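PDB 5KLP: Orf34 from Pseudomonas syringae pv. syringae, which transfers acetyl groups from acetyl-CoA to serine, threonine and lysine residues of host proteins such as tubulin, with inositol hexakisphosphate as cofactor. Local coordinates for residues A[292-295]-A[296-300]. The protein carries 10 engineered substitutions. Sequence-based numbering, arbitrary orientation.
With IHP (inositol hexakisphosphate), chain D.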
# COMPACT_ATOMS: atom_id res chain seq x y z
N GLU A 292 -12.74 -15.71 -18.49
CA GLU A 292 -11.76 -16.64 -17.94
C GLU A 292 -11.15 -16.11 -16.64
O GLU A 292 -10.69 -14.96 -16.56
CB GLU A 292 -10.67 -16.94 -18.99
CG GLU A 292 -9.24 -17.12 -18.43
CD GLU A 292 -8.27 -17.74 -19.44
OE1 GLU A 292 -8.73 -18.34 -20.43
OE2 GLU A 292 -7.04 -17.65 -19.21
N ALA A 293 -11.18 -16.95 -15.62
CA ALA A 293 -10.59 -16.62 -14.33
C ALA A 293 -9.08 -16.48 -14.43
O ALA A 293 -8.43 -17.04 -15.31
CB ALA A 293 -10.95 -17.67 -13.29
N GLU A 294 -8.52 -15.74 -13.48
CA GLU A 294 -7.10 -15.46 -13.46
C GLU A 294 -6.63 -15.56 -12.02
O GLU A 294 -7.23 -14.97 -11.12
CB GLU A 294 -6.83 -14.07 -14.05
CG GLU A 294 -5.39 -13.63 -14.04
CD GLU A 294 -5.17 -12.36 -14.86
OE1 GLU A 294 -5.76 -11.30 -14.53
OE2 GLU A 294 -4.38 -12.43 -15.83
N ASN A 295 -5.58 -16.35 -11.78
CA ASN A 295 -5.00 -16.41 -10.45
C ASN A 295 -3.74 -15.55 -10.38
O ASN A 295 -3.33 -14.96 -11.37
CB ASN A 295 -4.71 -17.87 -10.03
CG ASN A 295 -3.69 -18.56 -10.92
OD1 ASN A 295 -2.71 -17.97 -11.36
ND2 ASN A 295 -3.91 -19.85 -11.16
N LEU A 296 -3.14 -15.50 -9.20
CA LEU A 296 -2.00 -14.63 -8.94
C LEU A 296 -0.81 -14.89 -9.89
O LEU A 296 -0.20 -13.96 -10.39
CB LEU A 296 -1.57 -14.81 -7.49
CG LEU A 296 -0.99 -13.64 -6.71
CD1 LEU A 296 -1.83 -12.37 -6.87
CD2 LEU A 296 -0.90 -14.06 -5.24
N VAL A 297 -0.48 -16.16 -10.12
CA VAL A 297 0.63 -16.44 -11.03
C VAL A 297 0.30 -16.05 -12.48
O VAL A 297 1.13 -15.48 -13.18
CB VAL A 297 1.04 -17.91 -10.95
CG1 VAL A 297 1.92 -18.27 -12.13
CG2 VAL A 297 1.78 -18.17 -9.63
N GLN A 298 -0.93 -16.32 -12.91
CA GLN A 298 -1.32 -15.98 -14.27
C GLN A 298 -1.31 -14.47 -14.47
O GLN A 298 -0.90 -13.98 -15.52
CB GLN A 298 -2.71 -16.54 -14.59
CG GLN A 298 -2.73 -18.07 -14.70
CD GLN A 298 -4.14 -18.61 -14.72
OE1 GLN A 298 -5.04 -18.06 -14.08
NE2 GLN A 298 -4.35 -19.69 -15.46
N ARG A 299 -1.75 -13.74 -13.45
CA ARG A 299 -1.74 -12.29 -13.53
C ARG A 299 -0.31 -11.78 -13.66
O ARG A 299 -0.02 -10.96 -14.54
CB ARG A 299 -2.42 -11.66 -12.31
CG ARG A 299 -2.37 -10.15 -12.40
CD ARG A 299 -2.97 -9.42 -11.22
NE ARG A 299 -2.78 -8.00 -11.47
CZ ARG A 299 -3.61 -7.23 -12.17
NH1 ARG A 299 -4.74 -7.73 -12.66
NH2 ARG A 299 -3.32 -5.95 -12.36
N ASN A 300 0.56 -12.29 -12.80
CA ASN A 300 1.96 -11.88 -12.80
C ASN A 300 2.59 -12.09 -14.17
O ASN A 300 3.28 -11.21 -14.69
CB ASN A 300 2.75 -12.65 -11.74
CG ASN A 300 4.16 -12.11 -11.55
OD1 ASN A 300 5.04 -12.34 -12.38
ND2 ASN A 300 4.37 -11.37 -10.46
C1 IHP D . -10.91 -1.80 -11.45
C2 IHP D . -9.50 -2.03 -10.73
C3 IHP D . -8.35 -2.90 -11.36
C4 IHP D . -8.76 -3.63 -12.73
C5 IHP D . -10.24 -3.81 -13.02
C6 IHP D . -10.84 -2.42 -12.90
O11 IHP D . -11.92 -2.22 -10.73
P1 IHP D . -13.27 -1.39 -10.14
O21 IHP D . -13.60 -1.88 -8.73
O31 IHP D . -14.48 -1.66 -11.04
O41 IHP D . -13.11 0.12 -10.06
O12 IHP D . -9.62 -2.29 -9.39
P2 IHP D . -8.98 -1.16 -8.32
O22 IHP D . -9.66 0.20 -8.53
O32 IHP D . -9.10 -1.54 -6.84
O42 IHP D . -7.49 -0.93 -8.69
O13 IHP D . -8.03 -3.75 -10.47
P3 IHP D . -6.64 -4.11 -9.59
O23 IHP D . -6.03 -3.03 -8.70
O33 IHP D . -7.35 -5.14 -8.71
O43 IHP D . -5.53 -4.76 -10.41
O14 IHP D . -8.12 -4.79 -12.88
P4 IHP D . -6.78 -4.96 -13.79
O24 IHP D . -5.54 -4.46 -13.04
O34 IHP D . -6.56 -6.41 -14.24
O44 IHP D . -6.90 -4.12 -15.07
O15 IHP D . -10.86 -4.81 -12.37
P5 IHP D . -11.45 -6.21 -13.13
O25 IHP D . -10.90 -6.33 -14.56
O35 IHP D . -11.01 -7.49 -12.36
O45 IHP D . -12.98 -6.23 -13.23
O16 IHP D . -12.04 -2.39 -13.48
P6 IHP D . -12.65 -1.10 -14.29
O26 IHP D . -11.55 -0.39 -15.06
O36 IHP D . -13.75 -1.53 -15.28
O46 IHP D . -13.29 -0.10 -13.32
O HOH W 1 -6.33 -10.06 -12.01
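At Asn295 the loop gives way to helix 296-302, with a backbone bond from Arg299 N to Asn295 O at 2.9 Å. The start of this helix is a worked example of a capping box, in which two side chains exchange bonds with each other's backbone. Asn295, the N-cap, carries CG between its own N and carbonyl carbon (chi1 63°), and this fold-back sets OD1 2.9 Å from Gln298 N, with the N-H pointing almost straight at it. In return Gln298 OE1 accepts from the backbone N of Asn295 at 2.9 Å, the donor in the carbonyl plane and on a lone pair. The two side chains cross at about a right angle, yet their amide planes lie only 26° apart and stack.

Glu294 diverges from the cap, its extended chain laid obliquely across the start of Arg299, with OE2 3.5 Å from Arg299 CA. Its OE1 and Arg299 NH1 are too far apart for a salt bridge and share a water instead, while OE2 pairs with Arg22. Extended from CG to NE and turned at its last torsion (chi4 87°), Arg299 presents its guanidinium to one phosphate of inositol hexakisphosphate. Its NH1 bonds O34 at 2.7 Å. Arg299 NH2 bonds O24 at 2.8 Å. O43 of a second phosphate lies over one face. Asn295 and Val297 rest on Met274 of helix 267-274, while Arg22, paired with Glu294, and Ser324, bonded to Arg299 NH2, bring in helices 21-36 and 324-340 beside the pocket.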